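Local coordinates for tyrosine specific protein phosphatase (Trypanosoma cruzi, PDB 4AZ1), which probably removes phosphate from phosphotyrosine in proteins, as a member of the classical protein tyrosine phosphatase family, at residues A[18-21]-A[22-26]. Residues are numbered along the deposited sequence; the frame is centred on the assembly and turned at random.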
ATOM      1  N   TYR A  18     -14.961  24.515  32.732  1.00 39.26           N
ATOM      2  CA  TYR A  18     -14.219  24.876  31.529  1.00 40.08           C
ATOM      3  C   TYR A  18     -12.768  25.238  31.861  1.00 40.73           C
ATOM      4  O   TYR A  18     -11.847  24.816  31.165  1.00 39.60           O
ATOM      5  CB  TYR A  18     -14.913  26.031  30.801  1.00 40.36           C
ATOM      6  CG  TYR A  18     -14.261  26.419  29.492  1.00 45.29           C
ATOM      7  CD1 TYR A  18     -13.197  27.311  29.467  1.00 61.94           C
ATOM      8  CD2 TYR A  18     -14.715  25.907  28.287  1.00 49.19           C
ATOM      9  CE1 TYR A  18     -12.597  27.674  28.281  1.00 69.27           C
ATOM     10  CE2 TYR A  18     -14.120  26.270  27.089  1.00 60.24           C
ATOM     11  CZ  TYR A  18     -13.059  27.156  27.097  1.00 67.19           C
ATOM     12  OH  TYR A  18     -12.450  27.531  25.918  1.00 77.58           O
ATOM     13  N   GLU A  19     -12.580  25.999  32.937  1.00 33.52           N
ATOM     14  CA  GLU A  19     -11.267  26.438  33.372  1.00 37.73           C
ATOM     15  C   GLU A  19     -10.389  25.303  33.912  1.00 34.95           C
ATOM     16  O   GLU A  19      -9.174  25.311  33.724  1.00 39.42           O
ATOM     17  CB  GLU A  19     -11.416  27.526  34.444  1.00 39.62           C
ATOM     18  CG  GLU A  19     -11.891  28.861  33.884  1.00 56.03           C
ATOM     19  CD  GLU A  19     -11.985  29.949  34.948  1.00 66.25           C
ATOM     20  OE1 GLU A  19     -11.556  29.708  36.103  1.00 69.40           O
ATOM     21  OE2 GLU A  19     -12.490  31.047  34.619  1.00 61.09           O
ATOM     22  N   ARG A  20     -11.000  24.357  34.614  1.00 35.78           N
ATOM     23  CA  ARG A  20     -10.273  23.197  35.104  1.00 38.16           C
ATOM     24  C   ARG A  20      -9.781  22.329  33.931  1.00 35.07           C
ATOM     25  O   ARG A  20      -8.635  21.871  33.938  1.00 32.29           O
ATOM     26  CB  ARG A  20     -11.137  22.358  36.044  1.00 35.62           C
ATOM     27  CG  ARG A  20     -10.538  20.988  36.312  1.00 37.48           C
ATOM     28  CD  ARG A  20     -11.274  20.201  37.374  1.00 42.88           C
ATOM     29  NE  ARG A  20     -10.981  18.776  37.224  1.00 34.32           N
ATOM     30  CZ  ARG A  20     -11.365  17.823  38.063  1.00 44.09           C
ATOM     31  NH1 ARG A  20     -12.059  18.132  39.149  1.00 41.08           N
ATOM     32  NH2 ARG A  20     -11.046  16.557  37.814  1.00 34.98           N
ATOM     33  N   VAL A  21     -10.634  22.115  32.933  1.00 29.65           N
ATOM     34  CA  VAL A  21     -10.214  21.337  31.764  1.00 35.08           C
ATOM     35  C   VAL A  21      -9.034  22.018  31.075  1.00 32.61           C
ATOM     36  O   VAL A  21      -8.010  21.384  30.825  1.00 37.24           O
ATOM     37  CB  VAL A  21     -11.353  21.086  30.747  1.00 38.89           C
ATOM     38  CG1 VAL A  21     -10.832  20.250  29.553  1.00 33.07           C
ATOM     39  CG2 VAL A  21     -12.503  20.351  31.410  1.00 45.80           C
ATOM     40  N   GLN A  22      -9.162  23.310  30.789  1.00 36.37           N
ATOM     41  CA  GLN A  22      -8.064  24.036  30.152  1.00 35.50           C
ATOM     42  C   GLN A  22      -6.776  23.935  30.981  1.00 43.36           C
ATOM     43  O   GLN A  22      -5.703  23.651  30.441  1.00 42.37           O
ATOM     44  CB  GLN A  22      -8.442  25.500  29.893  1.00 39.76           C
ATOM     45  CG  GLN A  22      -7.320  26.320  29.234  1.00 61.31           C
ATOM     46  CD  GLN A  22      -6.943  25.824  27.822  1.00 62.38           C
ATOM     47  OE1 GLN A  22      -7.623  26.138  26.840  1.00 63.81           O
ATOM     48  NE2 GLN A  22      -5.852  25.057  27.724  1.00 47.37           N
ATOM     49  N   ARG A  23      -6.894  24.133  32.294  1.00 42.78           N
ATOM     50  CA  ARG A  23      -5.742  24.062  33.199  1.00 36.08           C
ATOM     51  C   ARG A  23      -5.061  22.683  33.167  1.00 37.14           C
ATOM     52  O   ARG A  23      -3.837  22.592  33.092  1.00 38.11           O
ATOM     53  CB  ARG A  23      -6.197  24.384  34.618  1.00 40.34           C
ATOM     54  CG  ARG A  23      -5.068  24.565  35.611  1.00 48.97           C
ATOM     55  CD  ARG A  23      -5.631  24.850  37.003  1.00 60.21           C
ATOM     56  NE  ARG A  23      -6.352  23.689  37.521  1.00 58.30           N
ATOM     57  CZ  ARG A  23      -7.638  23.693  37.861  1.00 60.00           C
ATOM     58  NH1 ARG A  23      -8.362  24.811  37.756  1.00 54.11           N
ATOM     59  NH2 ARG A  23      -8.197  22.575  38.320  1.00 56.98           N
ATOM     60  N   GLU A  24      -5.856  21.615  33.220  1.00 36.20           N
ATOM     61  CA  GLU A  24      -5.305  20.264  33.175  1.00 39.87           C
ATOM     62  C   GLU A  24      -4.642  19.963  31.837  1.00 40.65           C
ATOM     63  O   GLU A  24      -3.571  19.357  31.791  1.00 37.26           O
ATOM     64  CB  GLU A  24      -6.401  19.221  33.433  1.00 33.39           C
ATOM     65  CG  GLU A  24      -6.778  19.074  34.908  1.00 39.06           C
ATOM     66  CD  GLU A  24      -7.937  18.099  35.101  1.00 44.50           C
ATOM     67  OE1 GLU A  24      -8.355  17.430  34.115  1.00 37.16           O
ATOM     68  OE2 GLU A  24      -8.421  17.995  36.246  1.00 35.16           O
ATOM     69  N   PHE A  25      -5.283  20.365  30.743  1.00 29.91           N
ATOM     70  CA  PHE A  25      -4.689  20.102  29.444  1.00 34.69           C
ATOM     71  C   PHE A  25      -3.346  20.834  29.280  1.00 42.92           C
ATOM     72  O   PHE A  25      -2.390  20.263  28.747  1.00 35.07           O
ATOM     73  CB  PHE A  25      -5.647  20.451  28.308  1.00 26.25           C
ATOM     74  CG  PHE A  25      -5.112  20.104  26.956  1.00 28.79           C
ATOM     75  CD1 PHE A  25      -5.119  18.785  26.510  1.00 29.65           C
ATOM     76  CD2 PHE A  25      -4.577  21.090  26.132  1.00 35.57           C
ATOM     77  CE1 PHE A  25      -4.614  18.454  25.255  1.00 36.67           C
ATOM     78  CE2 PHE A  25      -4.075  20.764  24.866  1.00 39.36           C
ATOM     79  CZ  PHE A  25      -4.091  19.442  24.439  1.00 31.84           C
ATOM     80  N   SER A  26      -3.270  22.083  29.742  1.00 39.46           N
ATOM     81  CA  SER A  26      -2.019  22.824  29.683  1.00 46.58           C
ATOM     82  C   SER A  26      -0.935  22.150  30.517  1.00 44.00           C
ATOM     83  O   SER A  26       0.221  22.075  30.107  1.00 47.82           O
ATOM     84  CB  SER A  26      -2.219  24.272  30.142  1.00 48.76           C
ATOM     85  OG  SER A  26      -3.036  24.970  29.217  1.00 49.27           O
TER
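Arg-20 and Glu-24, one helical turn apart, are joined by a salt bridge in which Arg-20 NE stands 2.8 Å from Glu-24 OE2. The bond is bent, with an N-H...O angle of 130°, and NE meets the carboxylate oxygen from above its plane; the guanidinium and carboxylate planes lie 54° apart. Arginine suits this place because its extended aliphatic stem carries the head to Glu-24, where NE engages OE2 while NH1 and NH2 serve partners beyond the helix. Arg-23 folds back at chi3 (66°) and lays one guanidinium face over Arg-20 CA, its NH1 3.6 Å from that carbon, while its NH2 comes to 3.5 Å from Arg-20 CG. The contact is thus with the hydrocarbon part of Arg-20, and the two charged ends stay apart, NE of Arg-20 and NH2 of Arg-23 being 4.8 Å from each other.

All this is i to i+3 and i to i+4 packing within helix 14-30, which packs on helix 274-288 in this protein tyrosine phosphatase fold. Successive i to i+4 backbone bonds run from Gln-22 N to Tyr-18 O (3.1 Å) through to Phe-25 N and Val-21 O (2.9 Å). Gln-22 NE2 donates a hydrogen bond to Ser-26 OG at 3.2 Å.

Beyond the helix, Asp-253 forms a salt bridge with Arg-20 NH1. Tyr-281 OH bonds to both Arg-20 NH2 and Glu-24 OE1, and Tyr-277 OH also bonds to OE1, which probably favours a charged carboxylate. Beside this polar network, the compact, branched Val-21 and the aromatic Phe-25 pack on helix 274-288, both touching Tyr-277.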